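Local structure of regulatory protein, TetR family (3BRU) at residues C128-L133 against A146-V151; N73-G78 against D142-A147; A38-L43 against L79-A84; T87-L92 against E153-R158. The protein represses transcription of its own operon as a DNA-binding regulator of the TetR family, probably by binding two operator sequences in the promoter. All coordinates share one frame; numbering follows the deposited sequence.

Contact 1. Residues C128-L133 against A146-V151; sequences CLVGNL and AALIGV
While Val130 and Leu133 face Leu148 and Val151, the amide of Asn132, on the same short helix 129-135, is held by three partners. Its ND2 donates to Leu43 O and, weakly, to Thr44 O, near the end of helix 31-45, and its OD1 accepts a weak bond from Lys197 NZ. Asparagine suits this buried place, since one flat group can give and accept at once. Cys128 begins the helix as its N-cap: SG takes a weak bond from Gly131 N at 3.7 Å.

The contact itself is apolar. Leu148 reaches across with both methyls: Leu148 CD2 lies 3.8 Å from Leu133 CB, and Leu148 CD1 is 3.9 Å from Leu133 C, so both branches rest on the base of Leu133, the two side chains crossing at about a right angle. Leu148 CD2 also approaches Val130 CA at 4.1 Å. One turn on, Val151 CG1, anti to its own backbone N (chi1 175°), meets Val130 CG2 at 3.9 Å. The two helix segments run 140° apart in direction, with axes 10.2 Å from each other at closest approach. Ile82 of helix 74-97 touches Leu133 and Val151, and Leu198 of the second subunit packs on Leu148. The weak cap and the Asn132 amide thus serve the start of the short helix and its other neighbours, whereas the two segments meet through branched aliphatic side chains, by shape and exclusion of water.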
loop_
_atom_site.group_PDB
_atom_site.type_symbol
_atom_site.label_atom_id
_atom_site.label_comp_id
_atom_site.label_asym_id
_atom_site.label_seq_id
_atom_site.Cartn_x
_atom_site.Cartn_y
_atom_site.Cartn_z
ATOM N N CYS A 128 3.809 8.378 -0.487
ATOM C CA CYS A 128 5.111 7.938 -0.898
ATOM C C CYS A 128 5.063 7.648 -2.403
ATOM O O CYS A 128 4.175 6.940 -2.874
ATOM C CB CYS A 128 5.515 6.701 -0.103
ATOM S SG CYS A 128 7.172 6.186 -0.531
ATOM N N LEU A 129 6.011 8.198 -3.148
ATOM C CA LEU A 129 6.127 7.903 -4.577
ATOM C C LEU A 129 6.331 6.405 -4.840
ATOM O O LEU A 129 5.747 5.834 -5.755
ATOM C CB LEU A 129 7.285 8.696 -5.207
ATOM C CG LEU A 129 7.498 8.327 -6.668
ATOM C CD1 LEU A 129 6.403 8.958 -7.481
ATOM C CD2 LEU A 129 8.835 8.757 -7.183
ATOM N N VAL A 130 7.184 5.791 -4.027
ATOM C CA VAL A 130 7.543 4.401 -4.175
ATOM C C VAL A 130 6.384 3.462 -3.861
ATOM O O VAL A 130 6.209 2.404 -4.495
ATOM C CB VAL A 130 8.821 4.096 -3.343
ATOM C CG1 VAL A 130 9.074 2.582 -3.219
ATOM C CG2 VAL A 130 10.013 4.824 -3.972
ATOM N N GLY A 131 5.590 3.848 -2.878
ATOM C CA GLY A 131 4.390 3.092 -2.541
ATOM C C GLY A 131 3.345 3.261 -3.612
ATOM O O GLY A 131 2.727 2.264 -4.025
ATOM N N ASN A 132 3.118 4.505 -4.052
ATOM C CA ASN A 132 2.148 4.735 -5.152
ATOM C C ASN A 132 2.486 3.919 -6.387
ATOM O O ASN A 132 1.606 3.282 -6.955
ATOM C CB ASN A 132 2.051 6.198 -5.584
ATOM C CG ASN A 132 1.430 7.108 -4.528
ATOM O OD1 ASN A 132 1.113 6.700 -3.388
ATOM N ND2 ASN A 132 1.247 8.368 -4.910
ATOM N N LEU A 133 3.742 3.953 -6.831
ATOM C CA LEU A 133 4.095 3.260 -8.058
ATOM C C LEU A 133 4.121 1.745 -7.836
ATOM O O LEU A 133 3.720 0.969 -8.731
ATOM C CB LEU A 133 5.438 3.730 -8.610
ATOM C CG LEU A 133 5.636 5.184 -9.038
ATOM C CD1 LEU A 133 7.019 5.356 -9.643
ATOM C CD2 LEU A 133 4.597 5.661 -10.007
ATOM N N ALA A 146 12.551 -3.507 -10.691
ATOM C CA ALA A 146 13.855 -3.533 -10.052
ATOM C C ALA A 146 14.215 -2.169 -9.465
ATOM O O ALA A 146 14.882 -2.080 -8.417
ATOM C CB ALA A 146 14.916 -3.975 -11.061
ATOM N N ALA A 147 13.785 -1.100 -10.139
ATOM C CA ALA A 147 14.106 0.233 -9.666
ATOM C C ALA A 147 13.350 0.481 -8.362
ATOM O O ALA A 147 13.946 0.928 -7.382
ATOM C CB ALA A 147 13.776 1.264 -10.700
ATOM N N LEU A 148 12.053 0.137 -8.326
ATOM C CA LEU A 148 11.257 0.329 -7.102
ATOM C C LEU A 148 11.739 -0.561 -5.951
ATOM O O LEU A 148 11.875 -0.091 -4.816
ATOM C CB LEU A 148 9.771 0.127 -7.346
ATOM C CG LEU A 148 9.059 1.116 -8.269
ATOM C CD1 LEU A 148 7.711 0.444 -8.633
ATOM C CD2 LEU A 148 8.916 2.573 -7.600
ATOM N N ILE A 149 11.999 -1.828 -6.244
ATOM C CA ILE A 149 12.471 -2.768 -5.236
ATOM C C ILE A 149 13.844 -2.317 -4.680
ATOM O O ILE A 149 14.119 -2.449 -3.474
ATOM C CB ILE A 149 12.514 -4.231 -5.781
ATOM C CG1 ILE A 149 11.104 -4.715 -6.141
ATOM C CG2 ILE A 149 13.078 -5.191 -4.727
ATOM C CD1 ILE A 149 11.055 -6.147 -6.786
ATOM N N GLY A 150 14.694 -1.793 -5.554
ATOM C CA GLY A 150 16.019 -1.311 -5.175
ATOM C C GLY A 150 15.959 -0.243 -4.099
ATOM O O GLY A 150 16.715 -0.302 -3.115
ATOM N N VAL A 151 15.066 0.732 -4.267
ATOM C CA VAL A 151 14.926 1.841 -3.315
ATOM C C VAL A 151 14.461 1.333 -1.917
ATOM O O VAL A 151 15.032 1.698 -0.881
ATOM C CB VAL A 151 13.932 2.875 -3.864
ATOM C CG1 VAL A 151 13.662 3.955 -2.880
ATOM C CG2 VAL A 151 14.436 3.477 -5.209
#

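Contact 2. Residues N73-G78 against D142-A147; sequences NKADFG and DDFRAA
Phe144 lays the far end of its ring against the start of helix 74-97, overlapping the backbone of Ala75 and Gly78. Phe144 CZ comes 3.5 Å from Ala75 O and 4.0 Å from Gly78 CA, and Phe144 CE1 lies 4.2 Å from Ala75 CB. The small residues suit the place: Gly78 presents bare backbone to the ring and Ala75 adds a single methyl, so a bulky aromatic can come close to the helix. The bond from CA to CB of Phe144 does not itself aim at the helix; with CG anti to the carbonyl carbon (chi1 -75°), the ring is swung round until its CZ and CE1 get there.

Both segments are organised locally by polar side chains. Asn73 is the N-cap of helix 74-97, its OD1 taking Asp76 N at 3.0 Å. In the other segment Arg145 NE forms a salt bridge with Asp142 OD2 at 3.2 Å; the oxygen lies close to the guanidinium plane and is approached on its syn side, 31° out of the carboxylate plane. The same arginine uses NH2 to reach Leu198 O of the second subunit.

Tyr48 meets the Phe144 ring edge-to-face, and Leu79 and Ile82 of helix 74-97 pack on it too. The ring is thus in touch with both the loop that follows helix 31-45 and the helix leading out of the predicted helix-turn-helix, joining the start of helix 143-167 to the DNA-binding domain.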
loop_
_atom_site.group_PDB
_atom_site.type_symbol
_atom_site.label_atom_id
_atom_site.label_comp_id
_atom_site.label_asym_id
_atom_site.label_seq_id
_atom_site.Cartn_x
_atom_site.Cartn_y
_atom_site.Cartn_z
ATOM N N ASN A 73 10.806 9.462 -23.150
ATOM C CA ASN A 73 9.371 9.212 -23.026
ATOM C C ASN A 73 8.962 9.263 -21.550
ATOM O O ASN A 73 9.817 9.429 -20.657
ATOM C CB ASN A 73 8.990 7.848 -23.639
ATOM C CG ASN A 73 9.963 6.714 -23.255
ATOM O OD1 ASN A 73 10.516 6.657 -22.153
ATOM N ND2 ASN A 73 10.180 5.816 -24.182
ATOM N N LYS A 74 7.658 9.094 -21.314
ATOM C CA LYS A 74 7.088 9.023 -19.961
ATOM C C LYS A 74 7.804 7.979 -19.064
ATOM O O LYS A 74 8.059 8.232 -17.897
ATOM C CB LYS A 74 5.581 8.762 -20.064
ATOM C CG LYS A 74 4.780 9.125 -18.843
ATOM C CD LYS A 74 3.545 8.197 -18.709
ATOM C CE LYS A 74 2.545 8.699 -17.691
ATOM N NZ LYS A 74 1.251 7.863 -17.718
ATOM N N ALA A 75 8.150 6.823 -19.622
ATOM C CA ALA A 75 8.839 5.783 -18.852
ATOM C C ALA A 75 10.233 6.219 -18.377
ATOM O O ALA A 75 10.612 5.925 -17.260
ATOM C CB ALA A 75 8.904 4.463 -19.642
ATOM N N ASP A 76 10.984 6.922 -19.211
ATOM C CA ASP A 76 12.331 7.385 -18.871
ATOM C C ASP A 76 12.248 8.498 -17.811
ATOM O O ASP A 76 13.067 8.566 -16.888
ATOM C CB ASP A 76 13.019 7.896 -20.147
ATOM C CG ASP A 76 14.542 8.136 -19.968
ATOM O OD1 ASP A 76 15.196 7.287 -19.308
ATOM O OD2 ASP A 76 15.101 9.156 -20.498
ATOM N N PHE A 77 11.254 9.371 -17.974
ATOM C CA PHE A 77 10.830 10.341 -16.962
ATOM C C PHE A 77 10.458 9.754 -15.597
ATOM O O PHE A 77 11.008 10.178 -14.563
ATOM C CB PHE A 77 9.667 11.171 -17.504
ATOM C CG PHE A 77 9.258 12.311 -16.616
ATOM C CD1 PHE A 77 10.179 13.227 -16.157
ATOM C CD2 PHE A 77 7.933 12.477 -16.248
ATOM C CE1 PHE A 77 9.793 14.291 -15.382
ATOM C CE2 PHE A 77 7.550 13.523 -15.453
ATOM C CZ PHE A 77 8.471 14.434 -15.036
ATOM N N GLY A 78 9.509 8.822 -15.580
ATOM C CA GLY A 78 9.215 8.044 -14.380
ATOM C C GLY A 78 10.428 7.446 -13.655
ATOM O O GLY A 78 10.501 7.526 -12.432
ATOM N N ASP A 142 8.191 -2.838 -17.405
ATOM C CA ASP A 142 8.871 -3.732 -16.439
ATOM C C ASP A 142 10.211 -3.277 -15.816
ATOM O O ASP A 142 10.585 -3.793 -14.771
ATOM C CB ASP A 142 8.844 -5.215 -16.831
ATOM C CG ASP A 142 7.732 -6.014 -16.037
ATOM O OD1 ASP A 142 6.524 -5.952 -16.425
ATOM O OD2 ASP A 142 8.065 -6.703 -15.019
ATOM N N ASP A 143 10.876 -2.284 -16.417
ATOM C CA ASP A 143 12.040 -1.569 -15.811
ATOM C C ASP A 143 11.827 -1.080 -14.362
ATOM O O ASP A 143 12.744 -1.071 -13.539
ATOM C CB ASP A 143 12.368 -0.323 -16.647
ATOM C CG ASP A 143 13.471 -0.565 -17.662
ATOM O OD1 ASP A 143 13.816 -1.743 -17.899
ATOM O OD2 ASP A 143 14.010 0.420 -18.231
ATOM N N PHE A 144 10.600 -0.649 -14.088
ATOM C CA PHE A 144 10.222 -0.072 -12.818
ATOM C C PHE A 144 10.354 -1.066 -11.653
ATOM O O PHE A 144 10.735 -0.652 -10.564
ATOM C CB PHE A 144 8.797 0.476 -12.914
ATOM C CG PHE A 144 8.695 1.763 -13.686
ATOM C CD1 PHE A 144 9.109 1.842 -15.013
ATOM C CD2 PHE A 144 8.186 2.901 -13.098
ATOM C CE1 PHE A 144 9.019 3.055 -15.723
ATOM C CE2 PHE A 144 8.077 4.100 -13.815
ATOM C CZ PHE A 144 8.484 4.163 -15.127
ATOM N N ARG A 145 10.072 -2.353 -11.882
ATOM C CA ARG A 145 10.107 -3.349 -10.821
ATOM C C ARG A 145 11.426 -3.325 -10.009
ATOM O O ARG A 145 11.409 -3.112 -8.783
ATOM C CB ARG A 145 9.780 -4.757 -11.361
ATOM C CG ARG A 145 9.252 -5.736 -10.290
ATOM C CD ARG A 145 8.790 -7.145 -10.857
ATOM N NE ARG A 145 7.706 -7.039 -11.855
ATOM C CZ ARG A 145 6.419 -6.829 -11.566
ATOM N NH1 ARG A 145 5.503 -6.711 -12.534
ATOM N NH2 ARG A 145 6.028 -6.727 -10.309
ATOM N N ALA A 146 12.551 -3.507 -10.691
ATOM C CA ALA A 146 13.855 -3.533 -10.052
ATOM C C ALA A 146 14.215 -2.169 -9.465
ATOM O O ALA A 146 14.882 -2.080 -8.417
ATOM C CB ALA A 146 14.916 -3.975 -11.061
ATOM N N ALA A 147 13.785 -1.100 -10.139
ATOM C CA ALA A 147 14.106 0.233 -9.666
ATOM C C ALA A 147 13.350 0.481 -8.362
ATOM O O ALA A 147 13.946 0.928 -7.382
ATOM C CB ALA A 147 13.776 1.264 -10.700
#

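Contact 3. Residues A38-L43 against L79-A84; sequences AGLEHL and LALIEA
The Phe77 ring reaches Gly39 CA with its CZ beside the place where Leu81 meets Gly39, and the imidazole of His42 turns to helix 53-60. There His42 bonds through ND1 to Glu55 OE2 and packs on Ile56 and Ala59, while the carboxylate of Glu41 pairs with Arg37.

Leu81 is the central side chain of the contact. Leu81 CD1 touches Gly39 CA and Leu43 CD2, each at 3.8 Å, and Leu81 CD2 sits 3.9 Å from Leu40 N. With no side chain, Gly39 lets the branched end of Leu81 press onto the backbone. The fork is delivered by CG lying anti to the carbonyl carbon (chi1 -64°).

This is the first helix of a TetR-type DNA-binding domain crossing helix 74-97, which in this family connects that domain to the regulatory core. The two segments run nearly perpendicular, at 91°, with axes 10.1 Å apart.

Leu40 CD2 lies 3.8 Å from Leu81 O, while Leu43 meets the CD1 branch of Leu81, the two side chains crossing at about a right angle. The CB of Leu43 is aimed at helix 74-97, and its side chain also touches Leu129 and Leu133 of helix 129-135.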
loop_
_atom_site.group_PDB
_atom_site.type_symbol
_atom_site.label_atom_id
_atom_site.label_comp_id
_atom_site.label_asym_id
_atom_site.label_seq_id
_atom_site.Cartn_x
_atom_site.Cartn_y
_atom_site.Cartn_z
ATOM N N ALA A 38 7.167 19.006 -10.789
ATOM C CA ALA A 38 5.838 18.703 -11.210
ATOM C C ALA A 38 5.622 17.194 -11.222
ATOM O O ALA A 38 4.542 16.734 -10.927
ATOM C CB ALA A 38 5.584 19.299 -12.599
ATOM N N GLY A 39 6.643 16.417 -11.591
ATOM C CA GLY A 39 6.539 14.979 -11.606
ATOM C C GLY A 39 6.300 14.431 -10.224
ATOM O O GLY A 39 5.355 13.639 -10.038
ATOM N N LEU A 40 7.153 14.834 -9.263
ATOM C CA LEU A 40 7.073 14.419 -7.854
ATOM C C LEU A 40 5.759 14.802 -7.232
ATOM O O LEU A 40 5.148 13.975 -6.544
ATOM C CB LEU A 40 8.226 14.962 -6.999
ATOM C CG LEU A 40 9.637 14.447 -7.338
ATOM C CD1 LEU A 40 10.720 15.220 -6.619
ATOM C CD2 LEU A 40 9.808 12.911 -7.130
ATOM N N GLU A 41 5.294 16.010 -7.492
ATOM C CA GLU A 41 4.030 16.453 -6.921
ATOM C C GLU A 41 2.847 15.646 -7.421
ATOM O O GLU A 41 2.019 15.216 -6.627
ATOM C CB GLU A 41 3.805 17.948 -7.149
ATOM C CG GLU A 41 4.775 18.817 -6.341
ATOM C CD GLU A 41 4.648 20.317 -6.647
ATOM O OE1 GLU A 41 3.823 20.639 -7.538
ATOM O OE2 GLU A 41 5.374 21.168 -6.026
ATOM N N HIS A 42 2.783 15.422 -8.726
ATOM C CA HIS A 42 1.622 14.805 -9.358
ATOM C C HIS A 42 1.567 13.312 -9.110
ATOM O O HIS A 42 0.500 12.780 -8.883
ATOM C CB HIS A 42 1.587 15.080 -10.864
ATOM C CG HIS A 42 1.124 16.455 -11.219
ATOM N ND1 HIS A 42 -0.077 16.697 -11.855
ATOM C CD2 HIS A 42 1.685 17.668 -10.999
ATOM C CE1 HIS A 42 -0.231 17.999 -12.019
ATOM N NE2 HIS A 42 0.836 18.610 -11.526
ATOM N N LEU A 43 2.715 12.638 -9.135
ATOM C CA LEU A 43 2.755 11.193 -8.836
ATOM C C LEU A 43 2.695 10.769 -7.369
ATOM O O LEU A 43 2.364 9.591 -7.073
ATOM C CB LEU A 43 3.973 10.538 -9.455
ATOM C CG LEU A 43 3.855 10.096 -10.905
ATOM C CD1 LEU A 43 3.589 11.288 -11.828
ATOM C CD2 LEU A 43 5.172 9.389 -11.264
ATOM N N LEU A 79 11.386 6.844 -14.374
ATOM C CA LEU A 79 12.619 6.338 -13.740
ATOM C C LEU A 79 13.524 7.407 -13.167
ATOM O O LEU A 79 14.159 7.202 -12.140
ATOM C CB LEU A 79 13.427 5.466 -14.704
ATOM C CG LEU A 79 12.802 4.110 -15.053
ATOM C CD1 LEU A 79 13.467 3.541 -16.307
ATOM C CD2 LEU A 79 12.936 3.148 -13.893
ATOM N N ALA A 80 13.600 8.541 -13.847
ATOM C CA ALA A 80 14.295 9.714 -13.349
ATOM C C ALA A 80 13.650 10.223 -12.066
ATOM O O ALA A 80 14.353 10.715 -11.181
ATOM C CB ALA A 80 14.310 10.845 -14.413
ATOM N N LEU A 81 12.318 10.148 -11.979
ATOM C CA LEU A 81 11.620 10.589 -10.761
ATOM C C LEU A 81 11.920 9.685 -9.593
ATOM O O LEU A 81 12.048 10.168 -8.498
ATOM C CB LEU A 81 10.098 10.715 -10.943
ATOM C CG LEU A 81 9.617 11.759 -11.938
ATOM C CD1 LEU A 81 8.116 11.578 -12.184
ATOM C CD2 LEU A 81 9.951 13.163 -11.466
ATOM N N ILE A 82 11.983 8.377 -9.831
ATOM C CA ILE A 82 12.378 7.431 -8.791
ATOM C C ILE A 82 13.816 7.733 -8.301
ATOM O O ILE A 82 14.050 7.796 -7.096
ATOM C CB ILE A 82 12.277 5.961 -9.272
ATOM C CG1 ILE A 82 10.837 5.543 -9.509
ATOM C CG2 ILE A 82 12.940 5.003 -8.287
ATOM C CD1 ILE A 82 10.761 4.318 -10.458
ATOM N N GLU A 83 14.763 7.926 -9.223
ATOM C CA GLU A 83 16.134 8.344 -8.849
ATOM C C GLU A 83 16.160 9.659 -8.077
ATOM O O GLU A 83 16.955 9.814 -7.155
ATOM C CB GLU A 83 17.055 8.420 -10.060
ATOM C CG GLU A 83 17.342 7.057 -10.643
ATOM C CD GLU A 83 17.885 7.072 -12.097
ATOM O OE1 GLU A 83 17.726 8.091 -12.838
ATOM O OE2 GLU A 83 18.485 6.037 -12.503
ATOM N N ALA A 84 15.274 10.592 -8.414
ATOM C CA ALA A 84 15.256 11.889 -7.703
ATOM C C ALA A 84 14.723 11.730 -6.284
ATOM O O ALA A 84 15.271 12.313 -5.332
ATOM C CB ALA A 84 14.439 12.948 -8.478
#

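Contact 4. Residues T87-L92 against E153-R158; sequences TYFARL and ETWQRR
Phe89 and Trp155 press their rings together at an oblique tilt, with planes 38° apart and the centroids of the Phe89 ring and the Trp155 six-membered ring 4.3 Å from each other. Phe89 CD2 makes the tightest approach, 3.3 Å from Trp155 NE1, CE2 and CZ2. Phe89 is sent across by its CG standing anti to the backbone N (chi1 -159°), while Leu92 CD2 lies near the rim of the phenyl face opposite Trp155. Two flat rings suit this place because they offer each other a broad apolar surface.

Arg158 completes the contact from one turn further on. Its chain runs out extended and then bends at chi3 (70°), which brings Arg158 NH1 to Ala90 O in a 3.2 Å hydrogen bond, the donor tilted a little from the carbonyl plane. Ala90 CB lies at the guanidinium edge, 3.9 Å from Arg158 NH1; a small methyl suits so close a passage. Arginine can bond a carbonyl and a carboxylate at once, and Arg158 NH2 has the stronger partner, a salt bridge to Asp94.

Around the rings, Trp186 of helix 178-199 touches both Phe89 and Trp155, and Phe111 of helix 104-120 packs on Phe89, so helices 74-97 and 143-167 meet here within the helical regulatory core.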
loop_
_atom_site.group_PDB
_atom_site.type_symbol
_atom_site.label_atom_id
_atom_site.label_comp_id
_atom_site.label_asym_id
_atom_site.label_seq_id
_atom_site.Cartn_x
_atom_site.Cartn_y
_atom_site.Cartn_z
ATOM N N THR A 87 17.098 10.139 -3.861
ATOM C CA THR A 87 18.138 11.062 -3.395
ATOM C C THR A 87 17.605 11.967 -2.300
ATOM O O THR A 87 18.270 12.178 -1.270
ATOM C CB THR A 87 18.696 11.890 -4.546
ATOM O OG1 THR A 87 19.427 11.012 -5.396
ATOM C CG2 THR A 87 19.654 12.994 -4.055
ATOM N N TYR A 88 16.390 12.463 -2.492
ATOM C CA TYR A 88 15.894 13.448 -1.570
ATOM C C TYR A 88 15.440 12.797 -0.293
ATOM O O TYR A 88 15.679 13.331 0.809
ATOM C CB TYR A 88 14.895 14.382 -2.255
ATOM C CG TYR A 88 15.594 15.075 -3.458
ATOM C CD1 TYR A 88 16.917 15.584 -3.325
ATOM C CD2 TYR A 88 14.971 15.168 -4.722
ATOM C CE1 TYR A 88 17.592 16.180 -4.392
ATOM C CE2 TYR A 88 15.636 15.765 -5.813
ATOM C CZ TYR A 88 16.952 16.270 -5.638
ATOM O OH TYR A 88 17.622 16.885 -6.693
ATOM N N PHE A 89 14.871 11.596 -0.434
ATOM C CA PHE A 89 14.448 10.805 0.705
ATOM C C PHE A 89 15.600 10.319 1.562
ATOM O O PHE A 89 15.439 10.234 2.773
ATOM C CB PHE A 89 13.644 9.592 0.233
ATOM C CG PHE A 89 12.781 9.015 1.294
ATOM C CD1 PHE A 89 11.551 9.605 1.601
ATOM C CD2 PHE A 89 13.197 7.897 2.032
ATOM C CE1 PHE A 89 10.741 9.056 2.612
ATOM C CE2 PHE A 89 12.395 7.361 3.039
ATOM C CZ PHE A 89 11.166 7.933 3.320
ATOM N N ALA A 90 16.729 9.959 0.937
ATOM C CA ALA A 90 17.929 9.569 1.656
ATOM C C ALA A 90 18.349 10.685 2.616
ATOM O O ALA A 90 18.802 10.394 3.725
ATOM C CB ALA A 90 19.046 9.259 0.704
ATOM N N ARG A 91 18.189 11.946 2.218
ATOM C CA ARG A 91 18.545 13.088 3.086
ATOM C C ARG A 91 17.633 13.269 4.297
ATOM O O ARG A 91 18.049 13.776 5.342
ATOM C CB ARG A 91 18.637 14.406 2.280
ATOM C CG ARG A 91 19.793 14.367 1.302
ATOM C CD ARG A 91 20.387 15.728 1.017
ATOM N NE ARG A 91 21.430 15.601 0.006
ATOM C CZ ARG A 91 21.248 15.809 -1.301
ATOM N NH1 ARG A 91 22.278 15.640 -2.137
ATOM N NH2 ARG A 91 20.053 16.192 -1.776
ATOM N N LEU A 92 16.378 12.880 4.155
ATOM C CA LEU A 92 15.483 12.932 5.271
ATOM C C LEU A 92 15.816 11.812 6.283
ATOM O O LEU A 92 15.827 12.053 7.488
ATOM C CB LEU A 92 14.039 12.955 4.771
ATOM C CG LEU A 92 12.864 12.321 5.511
ATOM C CD1 LEU A 92 11.567 13.122 5.333
ATOM C CD2 LEU A 92 12.705 10.936 4.889
ATOM N N GLU A 153 14.704 -1.751 -0.645
ATOM C CA GLU A 153 15.769 -2.513 -0.044
ATOM C C GLU A 153 16.841 -1.615 0.543
ATOM O O GLU A 153 17.401 -1.959 1.575
ATOM C CB GLU A 153 16.326 -3.526 -1.026
ATOM C CG GLU A 153 15.460 -4.787 -1.032
ATOM C CD GLU A 153 15.701 -5.661 -2.255
ATOM O OE1 GLU A 153 16.578 -5.287 -3.083
ATOM O OE2 GLU A 153 15.009 -6.707 -2.403
ATOM N N THR A 154 17.106 -0.466 -0.066
ATOM C CA THR A 154 18.016 0.498 0.546
ATOM C C THR A 154 17.501 0.986 1.888
ATOM O O THR A 154 18.245 1.003 2.881
ATOM C CB THR A 154 18.293 1.722 -0.384
ATOM O OG1 THR A 154 18.933 1.240 -1.568
ATOM C CG2 THR A 154 19.227 2.787 0.295
ATOM N N TRP A 155 16.229 1.384 1.917
ATOM C CA TRP A 155 15.604 1.836 3.133
ATOM C C TRP A 155 15.661 0.770 4.230
ATOM O O TRP A 155 15.959 1.089 5.410
ATOM C CB TRP A 155 14.184 2.247 2.847
ATOM C CG TRP A 155 14.056 3.425 1.912
ATOM C CD1 TRP A 155 15.048 4.310 1.520
ATOM C CD2 TRP A 155 12.855 3.872 1.274
ATOM N NE1 TRP A 155 14.527 5.258 0.663
ATOM C CE2 TRP A 155 13.188 5.020 0.501
ATOM C CE3 TRP A 155 11.517 3.413 1.280
ATOM C CZ2 TRP A 155 12.236 5.703 -0.272
ATOM C CZ3 TRP A 155 10.564 4.101 0.518
ATOM C CH2 TRP A 155 10.929 5.234 -0.244
ATOM N N GLN A 156 15.376 -0.480 3.844
ATOM C CA GLN A 156 15.419 -1.630 4.735
ATOM C C GLN A 156 16.816 -1.910 5.287
ATOM O O GLN A 156 16.958 -2.190 6.460
ATOM C CB GLN A 156 14.877 -2.879 4.006
ATOM C CG GLN A 156 13.363 -2.919 3.907
ATOM C CD GLN A 156 12.817 -4.059 3.039
ATOM O OE1 GLN A 156 11.635 -4.049 2.698
ATOM N NE2 GLN A 156 13.669 -5.024 2.663
ATOM N N ARG A 157 17.838 -1.821 4.449
ATOM C CA ARG A 157 19.234 -1.981 4.898
ATOM C C ARG A 157 19.650 -0.907 5.917
ATOM O O ARG A 157 20.408 -1.183 6.861
ATOM C CB ARG A 157 20.187 -1.875 3.711
ATOM C CG ARG A 157 20.755 -3.152 3.255
ATOM C CD ARG A 157 21.772 -2.940 2.095
ATOM N NE ARG A 157 21.092 -2.755 0.810
ATOM C CZ ARG A 157 21.113 -1.627 0.101
ATOM N NH1 ARG A 157 21.818 -0.549 0.511
ATOM N NH2 ARG A 157 20.423 -1.581 -1.031
ATOM N N ARG A 158 19.194 0.327 5.719
ATOM C CA ARG A 158 19.552 1.396 6.657
ATOM C C ARG A 158 18.872 1.159 8.010
ATOM O O ARG A 158 19.463 1.383 9.059
ATOM C CB ARG A 158 19.183 2.769 6.097
ATOM C CG ARG A 158 19.966 3.137 4.857
ATOM C CD ARG A 158 19.662 4.581 4.451
ATOM N NE ARG A 158 20.231 5.537 5.403
ATOM C CZ ARG A 158 20.327 6.857 5.204
ATOM N NH1 ARG A 158 19.878 7.418 4.075
ATOM N NH2 ARG A 158 20.892 7.611 6.140
#

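Helices 74-97 and 143-167 carry most of this set: contacts 2 and 4 both join them, with centres 19 Å apart. Contact 3 joins helix 31-45 to helix 74-97, and contact 1 joins helix 129-135 to helix 143-167. Centre to centre, contact 1 lies 10 to 11 Å from each of the other three, and contact 3 is 16 Å from contact 4. Along the chain contact 3 closes before contact 1 opens, contact 1 is nested inside contact 4, and contact 2 crosses both contact 3 and contact 4. Contacts 1 and 3 touch, which places helix 129-135 against helix 31-45. The DNA-binding domain is packed onto the regulatory core through several neighbouring contacts, consistent with signals passing between them, as in other TetR-type repressors.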